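Local coordinates for peptidoglycan glycosyltransferase (Burkholderia ambifaria, PDB 5UY7), which belongs to the penicillin-binding proteins and carries a transpeptidase-type domain of the beta-lactamase clan, at residues S201-I206 and V235-N240; Y205-N210 and S517-D522. One frame throughout, in Å; residues are numbered along the deposited sequence.

Overall arrangement
Both contacts are made by helix 201-217, which packs against both the edge strand 235-241 of the five-stranded antiparallel sheet and its neighbour, the C-terminal helix 509-526. Interaction 1 fastens its first turns to the strand; interaction 2 overlaps it at Tyr205 and Ile206 and runs on to Asn210, pairing that part with helix 509-526. Their centres are about 8 Å apart, and Ala207 is the bridge: its CB sits 3.9 Å from Ala237 CB and also packs on Val239. Both lie on the same side of the chain, centred about 19 and 17 Å from its middle. The SxxK-type pattern at Ser270 and Lys273, consistent with the active site of this family, belongs to neither contact.

Interaction 1: residues S201-I206 and V235-N240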
ATOM      1  N   SER A 201      -8.456 -19.221  11.173  1.00 21.15           N
ATOM      2  CA  SER A 201      -8.778 -18.807  12.540  0.63 21.03           C
ATOM      3  C   SER A 201      -7.544 -18.309  13.280  1.00 21.28           C
ATOM      4  O   SER A 201      -7.631 -17.384  14.101  1.00 19.61           O
ATOM      5  CB  SER A 201      -9.407 -19.964  13.316  0.63 21.31           C
ATOM      6  OG  SER A 201     -10.665 -20.341  12.781  0.63 27.08           O
ATOM      7  N   LYS A 202      -6.396 -18.937  13.031  1.00 22.01           N
ATOM      8  CA  LYS A 202      -5.161 -18.548  13.705  1.00 18.61           C
ATOM      9  C   LYS A 202      -4.668 -17.183  13.230  1.00 20.30           C
ATOM     10  O   LYS A 202      -4.251 -16.349  14.045  1.00 18.69           O
ATOM     11  CB  LYS A 202      -4.102 -19.623  13.460  1.00 24.98           C
ATOM     12  CG  LYS A 202      -2.775 -19.411  14.136  1.00 28.97           C
ATOM     13  CD  LYS A 202      -2.022 -20.747  14.241  1.00 37.26           C
ATOM     14  CE  LYS A 202      -2.305 -21.662  13.050  1.00 33.40           C
ATOM     15  NZ  LYS A 202      -1.427 -22.869  12.995  1.00 29.72           N
ATOM     16  N   ILE A 203      -4.699 -16.934  11.918  1.00 19.11           N
ATOM     17  CA  ILE A 203      -4.246 -15.638  11.426  0.57 16.11           C
ATOM     18  C   ILE A 203      -5.260 -14.554  11.767  1.00 16.26           C
ATOM     19  O   ILE A 203      -4.880 -13.415  12.065  1.00 17.47           O
ATOM     20  CB  ILE A 203      -3.962 -15.702   9.913  0.57 16.32           C
ATOM     21  CG1 ILE A 203      -2.843 -16.715   9.641  0.57 19.42           C
ATOM     22  CG2 ILE A 203      -3.556 -14.330   9.382  0.57 18.40           C
ATOM     23  CD1 ILE A 203      -2.512 -16.918   8.164  0.57 15.47           C
ATOM     24  N   GLN A 204      -6.553 -14.887  11.747  1.00 15.47           N
ATOM     25  CA  GLN A 204      -7.570 -13.943  12.201  1.00 15.61           C
ATOM     26  C   GLN A 204      -7.314 -13.528  13.648  1.00 17.15           C
ATOM     27  O   GLN A 204      -7.411 -12.343  13.987  1.00 17.14           O
ATOM     28  CB  GLN A 204      -8.964 -14.569  12.053  1.00 17.57           C
ATOM     29  CG  GLN A 204     -10.123 -13.677  12.482  1.00 19.08           C
ATOM     30  CD  GLN A 204     -10.538 -12.706  11.396  1.00 21.31           C
ATOM     31  OE1 GLN A 204      -9.859 -12.589  10.382  1.00 19.94           O
ATOM     32  NE2 GLN A 204     -11.662 -12.020  11.595  1.00 21.76           N
ATOM     33  N   TYR A 205      -6.976 -14.492  14.514  1.00 16.46           N
ATOM     34  CA  TYR A 205      -6.662 -14.150  15.898  1.00 16.71           C
ATOM     35  C   TYR A 205      -5.421 -13.265  15.980  1.00 17.92           C
ATOM     36  O   TYR A 205      -5.383 -12.303  16.761  1.00 17.35           O
ATOM     37  CB  TYR A 205      -6.469 -15.417  16.734  1.00 18.84           C
ATOM     38  CG  TYR A 205      -5.924 -15.105  18.103  1.00 16.51           C
ATOM     39  CD1 TYR A 205      -6.727 -14.524  19.072  1.00 18.89           C
ATOM     40  CD2 TYR A 205      -4.587 -15.332  18.406  1.00 19.44           C
ATOM     41  CE1 TYR A 205      -6.219 -14.213  20.329  1.00 21.45           C
ATOM     42  CE2 TYR A 205      -4.080 -15.020  19.629  1.00 22.16           C
ATOM     43  CZ  TYR A 205      -4.890 -14.461  20.586  1.00 23.89           C
ATOM     44  OH  TYR A 205      -4.352 -14.171  21.807  1.00 30.27           O
ATOM     45  N   ILE A 206      -4.391 -13.582  15.189  1.00 16.48           N
ATOM     46  CA  ILE A 206      -3.178 -12.763  15.182  1.00 18.27           C
ATOM     47  C   ILE A 206      -3.514 -11.328  14.810  1.00 17.94           C
ATOM     48  O   ILE A 206      -3.067 -10.373  15.460  1.00 17.96           O
ATOM     49  CB  ILE A 206      -2.136 -13.356  14.218  1.00 14.98           C
ATOM     50  CG1 ILE A 206      -1.484 -14.588  14.838  1.00 18.20           C
ATOM     51  CG2 ILE A 206      -1.089 -12.314  13.858  1.00 16.52           C
ATOM     52  CD1 ILE A 206      -0.676 -15.391  13.846  1.00 16.66           C
ATOM     53  N   VAL A 235      -8.414 -14.203   1.322  1.00 16.93           N
ATOM     54  CA  VAL A 235      -8.325 -13.397   2.535  1.00 15.73           C
ATOM     55  C   VAL A 235      -8.120 -14.334   3.715  1.00 17.29           C
ATOM     56  O   VAL A 235      -8.974 -15.177   4.003  1.00 19.23           O
ATOM     57  CB  VAL A 235      -9.581 -12.538   2.722  1.00 16.72           C
ATOM     58  CG1 VAL A 235      -9.525 -11.798   4.065  1.00 18.67           C
ATOM     59  CG2 VAL A 235      -9.700 -11.544   1.591  1.00 19.49           C
ATOM     60  N   LEU A 236      -6.974 -14.211   4.384  1.00 14.14           N
ATOM     61  CA  LEU A 236      -6.670 -15.050   5.534  1.00 16.45           C
ATOM     62  C   LEU A 236      -7.143 -14.433   6.839  1.00 16.59           C
ATOM     63  O   LEU A 236      -7.392 -15.163   7.810  1.00 17.37           O
ATOM     64  CB  LEU A 236      -5.161 -15.309   5.615  1.00 17.21           C
ATOM     65  CG  LEU A 236      -4.546 -15.968   4.377  1.00 18.66           C
ATOM     66  CD1 LEU A 236      -3.038 -16.129   4.575  1.00 21.46           C
ATOM     67  CD2 LEU A 236      -5.190 -17.323   4.118  1.00 21.41           C
ATOM     68  N   ALA A 237      -7.258 -13.106   6.883  1.00 16.26           N
ATOM     69  CA  ALA A 237      -7.757 -12.412   8.061  1.00 15.81           C
ATOM     70  C   ALA A 237      -8.423 -11.129   7.611  1.00 15.80           C
ATOM     71  O   ALA A 237      -7.961 -10.480   6.671  1.00 15.27           O
ATOM     72  CB  ALA A 237      -6.638 -12.107   9.063  1.00 18.71           C
ATOM     73  N   LEU A 238      -9.504 -10.765   8.295  1.00 15.13           N
ATOM     74  CA  LEU A 238     -10.234  -9.542   7.975  1.00 16.89           C
ATOM     75  C   LEU A 238     -10.869  -9.089   9.280  1.00 20.11           C
ATOM     76  O   LEU A 238     -11.803  -9.739   9.755  1.00 19.43           O
ATOM     77  CB  LEU A 238     -11.282  -9.820   6.895  1.00 17.29           C
ATOM     78  CG  LEU A 238     -12.117  -8.700   6.274  1.00 25.69           C
ATOM     79  CD1 LEU A 238     -11.309  -7.957   5.246  1.00 24.00           C
ATOM     80  CD2 LEU A 238     -13.363  -9.289   5.626  1.00 32.30           C
ATOM     81  N   VAL A 239     -10.334  -8.029   9.892  1.00 15.80           N
ATOM     82  CA  VAL A 239     -10.722  -7.637  11.245  1.00 18.29           C
ATOM     83  C   VAL A 239     -11.054  -6.153  11.284  1.00 19.33           C
ATOM     84  O   VAL A 239     -10.265  -5.324  10.821  1.00 19.68           O
ATOM     85  CB  VAL A 239      -9.611  -7.946  12.270  1.00 19.35           C
ATOM     86  CG1 VAL A 239     -10.057  -7.520  13.680  1.00 23.93           C
ATOM     87  CG2 VAL A 239      -9.283  -9.417  12.259  1.00 24.30           C
ATOM     88  N   ASN A 240     -12.211  -5.824  11.849  1.00 18.96           N
ATOM     89  CA  ASN A 240     -12.544  -4.472  12.272  1.00 21.57           C
ATOM     90  C   ASN A 240     -12.560  -4.448  13.790  1.00 21.42           C
ATOM     91  O   ASN A 240     -13.164  -5.331  14.410  1.00 23.06           O
ATOM     92  CB  ASN A 240     -13.908  -4.039  11.739  1.00 23.50           C
ATOM     93  CG  ASN A 240     -13.935  -3.941  10.233  1.00 25.86           C
ATOM     94  OD1 ASN A 240     -13.467  -2.960   9.666  1.00 28.98           O
ATOM     95  ND2 ASN A 240     -14.485  -4.958   9.577  1.00 27.51           N
TER
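Gln204 reaches strand 235-240 because CG stands anti to the backbone N (chi1 -179°) and the chain then bends at chi2 (83°), swinging CD toward Leu238. There the carboxamide meets both polar backbone atoms of one residue. Leu238 N donates to Gln204 OE1 over 2.8 Å, in the carbonyl plane and on a lone pair, while Gln204 NE2 gives a hydrogen to Leu238 O at 2.9 Å, with the donor above the plane of the Leu238 carbonyl. Val239 CG2 lies beside the amide, 3.6 Å from Gln204 CD, and Ala237 CB lies 3.5 Å from Gln204 OE1.

The apolar part of the contact is next door. Ile203 keeps CG2 anti to its backbone N, which turns that methyl toward Ala237 CB at 3.8 Å, while Ile203 CD1 meets Leu236 CD1 at 3.7 Å. Val227 of the adjacent strand lies against both Ile203 and Ala237. Leu236 and Ala237 together face Val227 in a classic beta bulge, just ahead of the residue that Gln204 grips.

Strand 235-241 is an edge of the sheet within this chain, so Leu238 has a neighbouring strand on one side only. The side-chain amide offers it a donor and an acceptor, as a peptide group could, though only the Leu238 N bond lies in the plane of the carbonyl it meets; two bonds to one residue fix which way round the carboxamide sits.

Interaction 2: residues Y205-N210 and S517-D522; sequences YIAYAN and SAIAGD
Asp522 OD2 accepts two hydrogen bonds where helices 201-217 and 509-526 pack on one face of the transpeptidase-type domain's central sheet, segments 205-210 and 517-522 running nearly antiparallel (154°). Asn210 ND2 lies 2.9 Å from Asp522 OD2, in a bond almost straight at 172°; a water supplies the second and also donates to Asn210 OD1, closing a small ring between amide and carboxylate. The two groups meet tip to tip with their planes 39° apart. Asn210 ND2 comes to OD2 on the anti side, somewhat out of the carboxylate plane, and the other oxygen, OD1, forms a salt bridge with Arg525. Asn210 ND2 also bonds Ile206 O, 2.9 Å away, from the face of that carbonyl opposite to Asn210 N, so the amide is tied back to its own helix.

Beside the polar pair the contact is largely apolar. Ile519 lies against Asn210, its CG1 3.7 Å from Asn210 CB, and its CD1 comes 3.9 Å from Ala207 CA; it also touches Ala225, Val227, Val494 and Val496 of the sheet. Ile206 CG2 rests 3.5 Å from Asp522 CB. Ala518 CB lies 3.3 Å from Asn210 OD1, the oxygen that also takes the water.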
ATOM      1  N   TYR A 205      -6.976 -14.492  14.514  1.00 16.46           N
ATOM      2  CA  TYR A 205      -6.662 -14.150  15.898  1.00 16.71           C
ATOM      3  C   TYR A 205      -5.421 -13.265  15.980  1.00 17.92           C
ATOM      4  O   TYR A 205      -5.383 -12.303  16.761  1.00 17.35           O
ATOM      5  CB  TYR A 205      -6.469 -15.417  16.734  1.00 18.84           C
ATOM      6  CG  TYR A 205      -5.924 -15.105  18.103  1.00 16.51           C
ATOM      7  CD1 TYR A 205      -6.727 -14.524  19.072  1.00 18.89           C
ATOM      8  CD2 TYR A 205      -4.587 -15.332  18.406  1.00 19.44           C
ATOM      9  CE1 TYR A 205      -6.219 -14.213  20.329  1.00 21.45           C
ATOM     10  CE2 TYR A 205      -4.080 -15.020  19.629  1.00 22.16           C
ATOM     11  CZ  TYR A 205      -4.890 -14.461  20.586  1.00 23.89           C
ATOM     12  OH  TYR A 205      -4.352 -14.171  21.807  1.00 30.27           O
ATOM     13  N   ILE A 206      -4.391 -13.582  15.189  1.00 16.48           N
ATOM     14  CA  ILE A 206      -3.178 -12.763  15.182  1.00 18.27           C
ATOM     15  C   ILE A 206      -3.514 -11.328  14.810  1.00 17.94           C
ATOM     16  O   ILE A 206      -3.067 -10.373  15.460  1.00 17.96           O
ATOM     17  CB  ILE A 206      -2.136 -13.356  14.218  1.00 14.98           C
ATOM     18  CG1 ILE A 206      -1.484 -14.588  14.838  1.00 18.20           C
ATOM     19  CG2 ILE A 206      -1.089 -12.314  13.858  1.00 16.52           C
ATOM     20  CD1 ILE A 206      -0.676 -15.391  13.846  1.00 16.66           C
ATOM     21  N   ALA A 207      -4.310 -11.156  13.751  1.00 14.74           N
ATOM     22  CA  ALA A 207      -4.687  -9.817  13.320  1.00 16.29           C
ATOM     23  C   ALA A 207      -5.534  -9.120  14.376  1.00 17.25           C
ATOM     24  O   ALA A 207      -5.311  -7.945  14.692  1.00 18.45           O
ATOM     25  CB  ALA A 207      -5.446  -9.900  11.996  1.00 17.58           C
ATOM     26  N   TYR A 208      -6.497  -9.839  14.948  1.00 15.26           N
ATOM     27  CA  TYR A 208      -7.366  -9.250  15.960  1.00 17.59           C
ATOM     28  C   TYR A 208      -6.579  -8.828  17.196  1.00 19.18           C
ATOM     29  O   TYR A 208      -6.727  -7.703  17.691  1.00 19.28           O
ATOM     30  CB  TYR A 208      -8.449 -10.261  16.336  1.00 18.29           C
ATOM     31  CG  TYR A 208      -9.212  -9.906  17.574  1.00 21.35           C
ATOM     32  CD1 TYR A 208     -10.296  -9.058  17.515  1.00 22.11           C
ATOM     33  CD2 TYR A 208      -8.848 -10.433  18.805  1.00 20.75           C
ATOM     34  CE1 TYR A 208     -11.009  -8.743  18.660  1.00 25.41           C
ATOM     35  CE2 TYR A 208      -9.541 -10.118  19.944  1.00 24.98           C
ATOM     36  CZ  TYR A 208     -10.615  -9.268  19.864  1.00 23.16           C
ATOM     37  OH  TYR A 208     -11.300  -8.968  21.018  1.00 27.73           O
ATOM     38  N   ALA A 209      -5.753  -9.732  17.725  1.00 18.49           N
ATOM     39  CA  ALA A 209      -5.033  -9.444  18.961  1.00 17.33           C
ATOM     40  C   ALA A 209      -4.115  -8.243  18.796  1.00 18.33           C
ATOM     41  O   ALA A 209      -4.064  -7.361  19.664  1.00 20.33           O
ATOM     42  CB  ALA A 209      -4.234 -10.671  19.386  1.00 18.58           C
ATOM     43  N   ASN A 210      -3.383  -8.187  17.682  1.00 16.69           N
ATOM     44  CA  ASN A 210      -2.458  -7.083  17.492  1.00 15.65           C
ATOM     45  C   ASN A 210      -3.194  -5.781  17.224  1.00 17.51           C
ATOM     46  O   ASN A 210      -2.759  -4.713  17.680  1.00 20.25           O
ATOM     47  CB  ASN A 210      -1.485  -7.398  16.352  1.00 17.57           C
ATOM     48  CG  ASN A 210      -0.403  -8.358  16.777  1.00 20.54           C
ATOM     49  OD1 ASN A 210       0.378  -8.062  17.679  1.00 20.16           O
ATOM     50  ND2 ASN A 210      -0.341  -9.518  16.129  1.00 21.72           N
ATOM     51  N   SER A 517       4.041  -4.663  11.367  1.00 15.90           N
ATOM     52  CA  SER A 517       5.185  -5.496  11.716  1.00 16.81           C
ATOM     53  C   SER A 517       4.762  -6.677  12.576  1.00 16.98           C
ATOM     54  O   SER A 517       5.180  -7.816  12.341  1.00 17.02           O
ATOM     55  CB  SER A 517       6.233  -4.667  12.452  1.00 17.92           C
ATOM     56  OG  SER A 517       7.243  -5.511  12.982  1.00 18.65           O
ATOM     57  N   ALA A 518       3.938  -6.414  13.590  1.00 15.70           N
ATOM     58  CA  ALA A 518       3.500  -7.476  14.487  1.00 17.03           C
ATOM     59  C   ALA A 518       2.683  -8.520  13.738  1.00 17.99           C
ATOM     60  O   ALA A 518       2.907  -9.725  13.884  1.00 16.64           O
ATOM     61  CB  ALA A 518       2.696  -6.877  15.644  1.00 18.57           C
ATOM     62  N   ILE A 519       1.734  -8.079  12.913  1.00 14.87           N
ATOM     63  CA  ILE A 519       0.894  -9.042  12.212  1.00 14.49           C
ATOM     64  C   ILE A 519       1.710  -9.824  11.195  1.00 14.96           C
ATOM     65  O   ILE A 519       1.572 -11.046  11.082  1.00 15.20           O
ATOM     66  CB  ILE A 519      -0.308  -8.341  11.561  1.00 15.82           C
ATOM     67  CG1 ILE A 519      -1.227  -7.799  12.653  1.00 15.72           C
ATOM     68  CG2 ILE A 519      -1.021  -9.308  10.614  1.00 15.56           C
ATOM     69  CD1 ILE A 519      -2.395  -6.944  12.128  1.00 17.31           C
ATOM     70  N   ALA A 520       2.558  -9.133  10.422  1.00 15.29           N
ATOM     71  CA  ALA A 520       3.366  -9.822   9.421  1.00 14.07           C
ATOM     72  C   ALA A 520       4.306 -10.833  10.071  1.00 16.34           C
ATOM     73  O   ALA A 520       4.393 -11.988   9.637  1.00 16.02           O
ATOM     74  CB  ALA A 520       4.160  -8.804   8.597  1.00 14.49           C
ATOM     75  N   GLY A 521       5.026 -10.410  11.108  1.00 14.45           N
ATOM     76  CA  GLY A 521       5.954 -11.319  11.768  1.00 16.33           C
ATOM     77  C   GLY A 521       5.254 -12.488  12.437  1.00 17.06           C
ATOM     78  O   GLY A 521       5.690 -13.641  12.319  1.00 16.79           O
ATOM     79  N   ASP A 522       4.165 -12.204  13.155  1.00 14.74           N
ATOM     80  CA  ASP A 522       3.432 -13.275  13.823  1.00 15.30           C
ATOM     81  C   ASP A 522       2.903 -14.271  12.804  1.00 15.20           C
ATOM     82  O   ASP A 522       2.881 -15.482  13.067  1.00 17.47           O
ATOM     83  CB  ASP A 522       2.272 -12.717  14.649  1.00 16.41           C
ATOM     84  CG  ASP A 522       2.718 -12.004  15.914  1.00 24.99           C
ATOM     85  OD1 ASP A 522       3.924 -12.017  16.251  1.00 24.84           O
ATOM     86  OD2 ASP A 522       1.838 -11.436  16.597  1.00 20.72           O
TER
HETATM   87  O   HOH W   1       2.567  -9.360  18.497  1.00 44.64           O